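Cytochrome c XoxG (PDB 6ONQ) carries a covalently attached heme c and probably accepts electrons during lanthanide-dependent methanol oxidation. Local coordinates at residues S86-R90 with R173-G177; K150-Y155 with E190-L194; E58-Y62 with E180-A186. One frame throughout, in Å; residues are numbered along the deposited sequence.

How the interactions relate
Following the chain from the N terminus, the hairpin turn at 58-62 comes first, then 86-90 on helix 82-94, then 150-155. The loop 173-177 returns to 86-90 and closes interaction 1. A few residues on, 180-186 reaches back to 58-62 and closes interaction 3, whose longer loop encloses interaction 1 entirely. The last segment, 190-194, meets 150-155 in interaction 2, which crosses both of the others. Together they tie the C-terminal tail to the small antiparallel sheet, to helix 82-94 and to the start of helix 156-167. Arg-90 reaches from interaction 1 toward interaction 2, and the Lys-182 to Glu-190 salt bridge joins interactions 3 and 2.

Interaction 1 of 3, residues S86-R90 with R173-G177; sequences SGYRR and RARPG
Helix 82-94 of the cytochrome c fold is crossed here by the loop that follows helix 156-167, and Tyr-88 meets Arg-175 and Pro-176 at the crossing. Over one face of the phenol ring lies Pro-176 CD, 3.8 Å from the centroid of the Tyr-88 ring. Arg-175 CA shares that face, 4.2 Å from the same Tyr-88 centroid. Both are CH-pi contacts, and proline suits the place because its CD, next to the ring nitrogen, offers slightly polarised C-H groups to the aromatic electrons. The CA-CB bond of Tyr-88 already points at the loop, and with CG anti to the backbone N (chi1 176°) the ring face is brought to Pro-176 CD. Helix 82-94 leads directly to Cys-95, which holds the heme covalently; the axial ligand His-99 follows on helix 96-99. The loop therefore packs on the helix that runs into the heme attachment site. Farther along the ring, Arg-175 passes the hydroxyl, its CB 3.7 Å from Tyr-88 OH, then bends at chi3 (-82°). That bend sets Tyr-88 CE1 over the centre of the guanidinium, 3.9 Å from Arg-175 CZ, with the two planes 65° apart: the ring's edge meets the arginine's face. Arg-89 joins more loosely through its methylene CG, 4.0 Å from Arg-175 NH1, while the like charges stay apart. Within the same loop, Trp-171 touches Pro-176 and its NE1 donates to Ala-174 O.

Interaction 2 of 3, residues K150-Y155 with E190-L194; sequences KNVMCY and EKECL
Cys-154 and Cys-193 are joined by a disulfide, with 2.1 Å between Cys-154 SG and Cys-193 SG and a dihedral about the S-S bond of -87°, close to the relaxed right angle. The crosslink couples the turn before helix 156-167 to the last turn of helix 184-193. Beside it is the other close part of the contact: Tyr-155 OH donates to Glu-190 OE2, which sits at the edge of the ring, near its plane, though the modelled separation is too short to trust exactly. The carboxylate is turned 82° from the ring, and the Glu-190 chain is extended beyond CG. Tyr-155 occupies the N-cap of helix 156-167, which corresponds to the C-terminal helix of the cytochrome c fold although helix 184-193 follows it here, and Arg-90 of helix 82-94 makes a cation-pi contact with its ring. Lys-182 forms a salt bridge with Glu-190 OE1. A phenylalanine here would lose the hydroxyl, which would probably leave Glu-190 OE2 without its tyrosine donor and the carboxylate held mainly through Lys-182. Toward solvent the packing is sparser. Leu-194, the last modelled residue, lays CD2 3.7 Å from Lys-150 O. Its other methyl, CD1, is 3.8 Å from Tyr-155 OH. Lys-150 offers only its aliphatic base there, while its ammonium end leads away from the tail.

Interaction 3 of 3, residues E58-Y62 with E180-A186; sequences EDGKY and EDKPESA
Asp-59 and Tyr-62 each make one hydrogen bond to the segment 180-186, and Pro-183 packs between these two grips. Ser-185 OG donates to Asp-59 OD1; the modelled separation is implausibly short, so its exact length is doubtful. Tyr-62 OH donates to Glu-180 OE1 at 2.9 Å, using the syn lone pair of that oxygen, which lies at the edge of the tyrosine ring. In the middle, Pro-183 CG is 4.2 Å from Gly-60 CA, and Pro-183 CB is 3.4 Å from Asp-59 O. Glycine suits this position twice over: phi is positive (69°), and a beta carbon would run into the proline ring. Lys-61, its chain bent at chi2 and chi4, curls its methylenes past Ser-185, with CE 3.8 Å from Ser-185 CB. One shell out, His-72 meets the Tyr-62 ring and Trp-82 backs Pro-183. Pro-183 is the N-cap of helix 184-193, so the carboxylate of Asp-59 lies near a helix N terminus, where its negative charge is probably favoured. The turn itself is held by Glu-58 N bonding to Lys-61 O at 2.9 Å, with Asp-59 and Gly-60 at the bend: a two-residue beta-hairpin, joining strands 56-58 and 61-63 of the antiparallel sheet.

Interaction 1 of 3, residues S86-R90 with R173-G177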
loop_
_atom_site.group_PDB
_atom_site.type_symbol
_atom_site.label_atom_id
_atom_site.label_comp_id
_atom_site.label_asym_id
_atom_site.label_seq_id
_atom_site.Cartn_x
_atom_site.Cartn_y
_atom_site.Cartn_z
ATOM N N SER A 86 -8.430 1.339 0.084
ATOM C CA SER A 86 -8.329 2.774 -0.156
ATOM C C SER A 86 -7.082 3.121 -0.963
ATOM O O SER A 86 -7.136 3.949 -1.881
ATOM C CB SER A 86 -8.338 3.519 1.175
ATOM O OG SER A 86 -8.044 4.890 0.987
ATOM N N GLY A 87 -5.949 2.491 -0.637
ATOM C CA GLY A 87 -4.712 2.769 -1.347
ATOM C C GLY A 87 -4.740 2.376 -2.810
ATOM O O GLY A 87 -4.110 3.040 -3.639
ATOM N N TYR A 88 -5.447 1.293 -3.151
ATOM C CA TYR A 88 -5.650 0.968 -4.561
ATOM C C TYR A 88 -6.267 2.152 -5.295
ATOM O O TYR A 88 -5.767 2.586 -6.340
ATOM C CB TYR A 88 -6.535 -0.277 -4.712
ATOM C CG TYR A 88 -6.873 -0.625 -6.164
ATOM C CD1 TYR A 88 -7.913 0.015 -6.835
ATOM C CD2 TYR A 88 -6.154 -1.594 -6.863
ATOM C CE1 TYR A 88 -8.215 -0.286 -8.158
ATOM C CE2 TYR A 88 -6.455 -1.903 -8.192
ATOM C CZ TYR A 88 -7.488 -1.243 -8.832
ATOM O OH TYR A 88 -7.806 -1.530 -10.147
ATOM N N ARG A 89 -7.349 2.701 -4.746
ATOM C CA ARG A 89 -8.061 3.746 -5.463
ATOM C C ARG A 89 -7.202 4.994 -5.597
ATOM O O ARG A 89 -7.120 5.582 -6.682
ATOM C CB ARG A 89 -9.396 4.034 -4.771
ATOM C CG ARG A 89 -10.403 2.889 -4.969
ATOM C CD ARG A 89 -11.728 3.082 -4.227
ATOM N NE ARG A 89 -11.562 3.758 -2.945
ATOM C CZ ARG A 89 -12.082 4.948 -2.662
ATOM N NH1 ARG A 89 -12.806 5.587 -3.579
ATOM N NH2 ARG A 89 -11.880 5.498 -1.467
ATOM N N ARG A 90 -6.523 5.390 -4.522
ATOM C CA ARG A 90 -5.630 6.537 -4.610
ATOM C C ARG A 90 -4.517 6.297 -5.621
ATOM O O ARG A 90 -4.088 7.227 -6.318
ATOM C CB ARG A 90 -5.059 6.851 -3.234
ATOM C CG ARG A 90 -6.127 7.051 -2.197
ATOM C CD ARG A 90 -6.863 8.354 -2.449
ATOM N NE ARG A 90 -8.090 8.443 -1.663
ATOM C CZ ARG A 90 -8.902 9.498 -1.661
ATOM N NH1 ARG A 90 -9.998 9.492 -0.909
ATOM N NH2 ARG A 90 -8.616 10.557 -2.411
ATOM N N ARG A 173 -3.241 -8.601 -9.337
ATOM C CA ARG A 173 -3.521 -7.449 -10.195
ATOM C C ARG A 173 -5.012 -7.281 -10.439
ATOM O O ARG A 173 -5.463 -7.065 -11.564
ATOM C CB ARG A 173 -2.769 -7.569 -11.510
ATOM C CG ARG A 173 -1.321 -7.944 -11.356
ATOM C CD ARG A 173 -0.648 -7.870 -12.699
ATOM N NE ARG A 173 -1.416 -7.007 -13.587
ATOM C CZ ARG A 173 -1.098 -6.768 -14.853
ATOM N NH1 ARG A 173 -0.019 -7.333 -15.386
ATOM N NH2 ARG A 173 -1.865 -5.967 -15.584
ATOM N N ALA A 174 -5.790 -7.365 -9.372
ATOM C CA ALA A 174 -7.230 -7.200 -9.431
ATOM C C ALA A 174 -7.638 -5.936 -8.688
ATOM O O ALA A 174 -6.847 -5.324 -7.970
ATOM C CB ALA A 174 -7.931 -8.424 -8.838
ATOM N N ARG A 175 -8.886 -5.542 -8.882
ATOM C CA ARG A 175 -9.358 -4.502 -7.979
ATOM C C ARG A 175 -9.938 -5.148 -6.721
ATOM O O ARG A 175 -10.616 -6.179 -6.810
ATOM C CB ARG A 175 -10.417 -3.641 -8.666
ATOM C CG ARG A 175 -11.222 -2.740 -7.747
ATOM C CD ARG A 175 -12.380 -2.113 -8.496
ATOM N NE ARG A 175 -11.978 -0.935 -9.263
ATOM C CZ ARG A 175 -11.974 0.306 -8.779
ATOM N NH1 ARG A 175 -12.347 0.541 -7.521
ATOM N NH2 ARG A 175 -11.593 1.314 -9.551
ATOM N N PRO A 176 -9.667 -4.607 -5.532
ATOM C CA PRO A 176 -10.219 -5.211 -4.311
ATOM C C PRO A 176 -11.739 -5.132 -4.296
ATOM O O PRO A 176 -12.317 -4.073 -4.552
ATOM C CB PRO A 176 -9.591 -4.379 -3.185
ATOM C CG PRO A 176 -8.365 -3.789 -3.787
ATOM C CD PRO A 176 -8.712 -3.529 -5.226
ATOM N N GLY A 177 -12.371 -6.254 -4.001
ATOM C CA GLY A 177 -13.824 -6.357 -3.914
ATOM C C GLY A 177 -14.260 -6.248 -2.485
ATOM O O GLY A 177 -14.508 -5.148 -1.943
#

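Interaction 2 of 3, residues K150-Y155 with E190-L194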
loop_
_atom_site.group_PDB
_atom_site.type_symbol
_atom_site.label_atom_id
_atom_site.label_comp_id
_atom_site.label_asym_id
_atom_site.label_seq_id
_atom_site.Cartn_x
_atom_site.Cartn_y
_atom_site.Cartn_z
ATOM N N LYS A 150 -2.365 17.598 -0.498
ATOM C CA LYS A 150 -3.014 16.903 0.609
ATOM C C LYS A 150 -3.947 15.806 0.122
ATOM O O LYS A 150 -4.242 14.881 0.880
ATOM C CB LYS A 150 -3.767 17.902 1.506
ATOM C CG LYS A 150 -2.952 19.141 1.932
ATOM C CD LYS A 150 -1.443 18.822 2.060
ATOM C CE LYS A 150 -0.570 20.074 1.940
ATOM N NZ LYS A 150 -0.622 20.941 3.158
ATOM N N ASN A 151 -4.394 15.864 -1.127
ATOM C CA ASN A 151 -5.166 14.759 -1.673
ATOM C C ASN A 151 -4.308 13.529 -1.939
ATOM O O ASN A 151 -4.851 12.449 -2.205
ATOM C CB ASN A 151 -5.859 15.195 -2.961
ATOM C CG ASN A 151 -7.189 15.853 -2.704
ATOM O OD1 ASN A 151 -8.142 15.188 -2.303
ATOM N ND2 ASN A 151 -7.266 17.170 -2.925
ATOM N N VAL A 152 -2.991 13.669 -1.893
ATOM C CA VAL A 152 -2.079 12.540 -1.947
ATOM C C VAL A 152 -1.454 12.270 -0.586
ATOM O O VAL A 152 -1.513 11.149 -0.085
ATOM C CB VAL A 152 -1.001 12.755 -3.028
ATOM C CG1 VAL A 152 -0.032 11.604 -3.032
ATOM C CG2 VAL A 152 -1.666 12.860 -4.366
ATOM N N MET A 153 -0.883 13.295 0.047
ATOM C CA MET A 153 -0.141 13.063 1.279
ATOM C C MET A 153 -1.019 12.497 2.383
ATOM O O MET A 153 -0.542 11.706 3.199
ATOM C CB MET A 153 0.525 14.350 1.754
ATOM C CG MET A 153 1.635 14.833 0.853
ATOM S SD MET A 153 2.804 13.548 0.367
ATOM C CE MET A 153 3.630 13.217 1.921
ATOM N N CYS A 154 -2.296 12.867 2.426
ATOM C CA CYS A 154 -3.152 12.348 3.488
ATOM C C CYS A 154 -3.487 10.887 3.295
ATOM O O CYS A 154 -4.082 10.284 4.188
ATOM C CB CYS A 154 -4.450 13.155 3.581
ATOM S SG CYS A 154 -4.195 14.906 3.933
ATOM N N TYR A 155 -3.147 10.315 2.149
ATOM C CA TYR A 155 -3.350 8.899 1.896
ATOM C C TYR A 155 -2.028 8.187 1.660
ATOM O O TYR A 155 -1.996 7.147 0.998
ATOM C CB TYR A 155 -4.308 8.721 0.720
ATOM C CG TYR A 155 -5.590 9.486 0.948
ATOM C CD1 TYR A 155 -6.586 8.975 1.770
ATOM C CD2 TYR A 155 -5.789 10.738 0.378
ATOM C CE1 TYR A 155 -7.750 9.674 1.998
ATOM C CE2 TYR A 155 -6.952 11.443 0.600
ATOM C CZ TYR A 155 -7.930 10.908 1.411
ATOM O OH TYR A 155 -9.093 11.613 1.631
ATOM N N GLU A 190 -8.882 12.043 8.245
ATOM C CA GLU A 190 -9.157 12.510 6.889
ATOM C C GLU A 190 -9.786 13.898 6.915
ATOM O O GLU A 190 -9.407 14.780 6.136
ATOM C CB GLU A 190 -10.073 11.516 6.175
ATOM C CG GLU A 190 -9.713 11.241 4.730
ATOM C CD GLU A 190 -10.715 10.318 4.048
ATOM O OE1 GLU A 190 -11.279 9.439 4.733
ATOM O OE2 GLU A 190 -10.945 10.470 2.827
ATOM N N LYS A 191 -10.770 14.098 7.801
ATOM C CA LYS A 191 -11.300 15.420 8.120
ATOM C C LYS A 191 -10.191 16.442 8.324
ATOM O O LYS A 191 -10.064 17.414 7.572
ATOM C CB LYS A 191 -12.156 15.325 9.390
ATOM C CG LYS A 191 -12.614 16.667 9.983
ATOM C CD LYS A 191 -12.614 16.639 11.520
ATOM C CE LYS A 191 -12.156 17.962 12.140
ATOM N NZ LYS A 191 -10.732 18.296 11.862
ATOM N N GLU A 192 -9.375 16.206 9.354
ATOM C CA GLU A 192 -8.408 17.195 9.814
ATOM C C GLU A 192 -7.306 17.424 8.785
ATOM O O GLU A 192 -6.899 18.568 8.549
ATOM C CB GLU A 192 -7.824 16.744 11.159
ATOM C CG GLU A 192 -6.688 17.611 11.699
ATOM C CD GLU A 192 -6.251 17.213 13.108
ATOM O OE1 GLU A 192 -7.037 16.537 13.814
ATOM O OE2 GLU A 192 -5.125 17.585 13.512
ATOM N N CYS A 193 -6.818 16.352 8.154
ATOM C CA CYS A 193 -5.703 16.486 7.220
ATOM C C CYS A 193 -6.083 17.357 6.023
ATOM O O CYS A 193 -5.356 18.292 5.658
ATOM C CB CYS A 193 -5.249 15.096 6.775
ATOM S SG CYS A 193 -3.652 15.002 5.928
ATOM N N LEU A 194 -7.219 17.068 5.404
ATOM C CA LEU A 194 -7.688 17.834 4.262
ATOM C C LEU A 194 -7.975 19.283 4.641
ATOM O O LEU A 194 -9.081 19.614 5.065
ATOM C CB LEU A 194 -8.941 17.183 3.675
ATOM C CG LEU A 194 -8.740 15.787 3.078
ATOM C CD1 LEU A 194 -10.033 15.234 2.500
ATOM C CD2 LEU A 194 -7.650 15.801 2.017
#

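Interaction 3 of 3, residues E58-Y62 with E180-A186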
loop_
_atom_site.group_PDB
_atom_site.type_symbol
_atom_site.label_atom_id
_atom_site.label_comp_id
_atom_site.label_asym_id
_atom_site.label_seq_id
_atom_site.Cartn_x
_atom_site.Cartn_y
_atom_site.Cartn_z
ATOM N N GLU A 58 -4.829 -1.119 15.671
ATOM C CA GLU A 58 -5.394 0.066 16.308
ATOM C C GLU A 58 -6.545 0.531 15.423
ATOM O O GLU A 58 -6.365 1.390 14.555
ATOM C CB GLU A 58 -4.337 1.135 16.465
ATOM C CG GLU A 58 -4.343 1.867 17.788
ATOM C CD GLU A 58 -3.072 2.674 17.991
ATOM O OE1 GLU A 58 -3.154 3.823 18.478
ATOM O OE2 GLU A 58 -1.985 2.156 17.654
ATOM N N ASP A 59 -7.716 -0.080 15.617
ATOM C CA ASP A 59 -8.942 0.350 14.952
ATOM C C ASP A 59 -8.832 0.301 13.429
ATOM O O ASP A 59 -8.654 1.339 12.783
ATOM C CB ASP A 59 -9.307 1.765 15.406
ATOM C CG ASP A 59 -10.803 2.004 15.430
ATOM O OD1 ASP A 59 -11.243 3.091 14.986
ATOM O OD2 ASP A 59 -11.537 1.108 15.899
ATOM N N GLY A 60 -8.943 -0.890 12.843
ATOM C CA GLY A 60 -8.856 -1.045 11.404
ATOM C C GLY A 60 -7.489 -0.801 10.795
ATOM O O GLY A 60 -7.297 -1.116 9.610
ATOM N N LYS A 61 -6.542 -0.244 11.550
ATOM C CA LYS A 61 -5.179 -0.009 11.092
ATOM C C LYS A 61 -4.275 -1.117 11.618
ATOM O O LYS A 61 -4.251 -1.381 12.826
ATOM C CB LYS A 61 -4.661 1.341 11.587
ATOM C CG LYS A 61 -5.066 2.541 10.767
ATOM C CD LYS A 61 -5.544 3.668 11.684
ATOM C CE LYS A 61 -6.548 4.587 10.999
ATOM N NZ LYS A 61 -7.865 3.936 10.775
ATOM N N TYR A 62 -3.523 -1.742 10.726
ATOM C CA TYR A 62 -2.579 -2.774 11.116
ATOM C C TYR A 62 -1.149 -2.253 11.051
ATOM O O TYR A 62 -0.819 -1.384 10.240
ATOM C CB TYR A 62 -2.740 -4.004 10.230
ATOM C CG TYR A 62 -4.134 -4.561 10.269
ATOM C CD1 TYR A 62 -5.129 -4.045 9.452
ATOM C CD2 TYR A 62 -4.467 -5.587 11.140
ATOM C CE1 TYR A 62 -6.415 -4.543 9.485
ATOM C CE2 TYR A 62 -5.753 -6.091 11.184
ATOM C CZ TYR A 62 -6.725 -5.559 10.354
ATOM O OH TYR A 62 -8.011 -6.045 10.375
ATOM N N GLU A 180 -12.889 -4.611 4.459
ATOM C CA GLU A 180 -13.324 -4.401 5.830
ATOM C C GLU A 180 -13.871 -2.988 5.949
ATOM O O GLU A 180 -13.535 -2.104 5.159
ATOM C CB GLU A 180 -12.179 -4.626 6.827
ATOM C CG GLU A 180 -11.373 -5.901 6.547
ATOM C CD GLU A 180 -10.273 -6.194 7.565
ATOM O OE1 GLU A 180 -9.974 -5.333 8.429
ATOM O OE2 GLU A 180 -9.707 -7.313 7.490
ATOM N N ASP A 181 -14.733 -2.783 6.941
ATOM C CA ASP A 181 -15.393 -1.492 7.076
ATOM C C ASP A 181 -14.374 -0.379 7.301
ATOM O O ASP A 181 -13.311 -0.588 7.891
ATOM C CB ASP A 181 -16.400 -1.529 8.225
ATOM C CG ASP A 181 -17.678 -2.244 7.845
ATOM O OD1 ASP A 181 -18.739 -1.910 8.412
ATOM O OD2 ASP A 181 -17.618 -3.141 6.975
ATOM N N LYS A 182 -14.701 0.807 6.803
ATOM C CA LYS A 182 -13.854 1.973 7.029
ATOM C C LYS A 182 -13.906 2.358 8.501
ATOM O O LYS A 182 -14.994 2.637 9.022
ATOM C CB LYS A 182 -14.293 3.148 6.158
ATOM C CG LYS A 182 -13.369 4.358 6.258
ATOM C CD LYS A 182 -13.823 5.515 5.361
ATOM C CE LYS A 182 -12.755 6.616 5.268
ATOM N NZ LYS A 182 -13.149 7.769 4.388
ATOM N N PRO A 183 -12.779 2.381 9.203
ATOM C CA PRO A 183 -12.798 2.720 10.628
ATOM C C PRO A 183 -13.113 4.188 10.864
ATOM O O PRO A 183 -12.954 5.041 9.987
ATOM C CB PRO A 183 -11.379 2.385 11.090
ATOM C CG PRO A 183 -10.560 2.451 9.855
ATOM C CD PRO A 183 -11.440 1.994 8.739
ATOM N N GLU A 184 -13.567 4.469 12.091
ATOM C CA GLU A 184 -13.887 5.837 12.485
ATOM C C GLU A 184 -12.633 6.683 12.648
ATOM O O GLU A 184 -12.672 7.898 12.406
ATOM C CB GLU A 184 -14.691 5.832 13.786
ATOM C CG GLU A 184 -16.180 5.607 13.599
ATOM C CD GLU A 184 -16.878 6.797 12.956
ATOM O OE1 GLU A 184 -16.651 7.942 13.407
ATOM O OE2 GLU A 184 -17.661 6.587 12.006
ATOM N N SER A 185 -11.525 6.063 13.065
ATOM C CA SER A 185 -10.248 6.766 13.161
ATOM C C SER A 185 -9.897 7.447 11.847
ATOM O O SER A 185 -9.498 8.617 11.821
ATOM C CB SER A 185 -9.141 5.786 13.554
ATOM O OG SER A 185 -9.617 4.823 14.472
ATOM N N ALA A 186 -10.035 6.717 10.740
ATOM C CA ALA A 186 -9.635 7.246 9.442
ATOM C C ALA A 186 -10.464 8.462 9.055
ATOM O O ALA A 186 -9.936 9.415 8.475
ATOM C CB ALA A 186 -9.750 6.157 8.372
#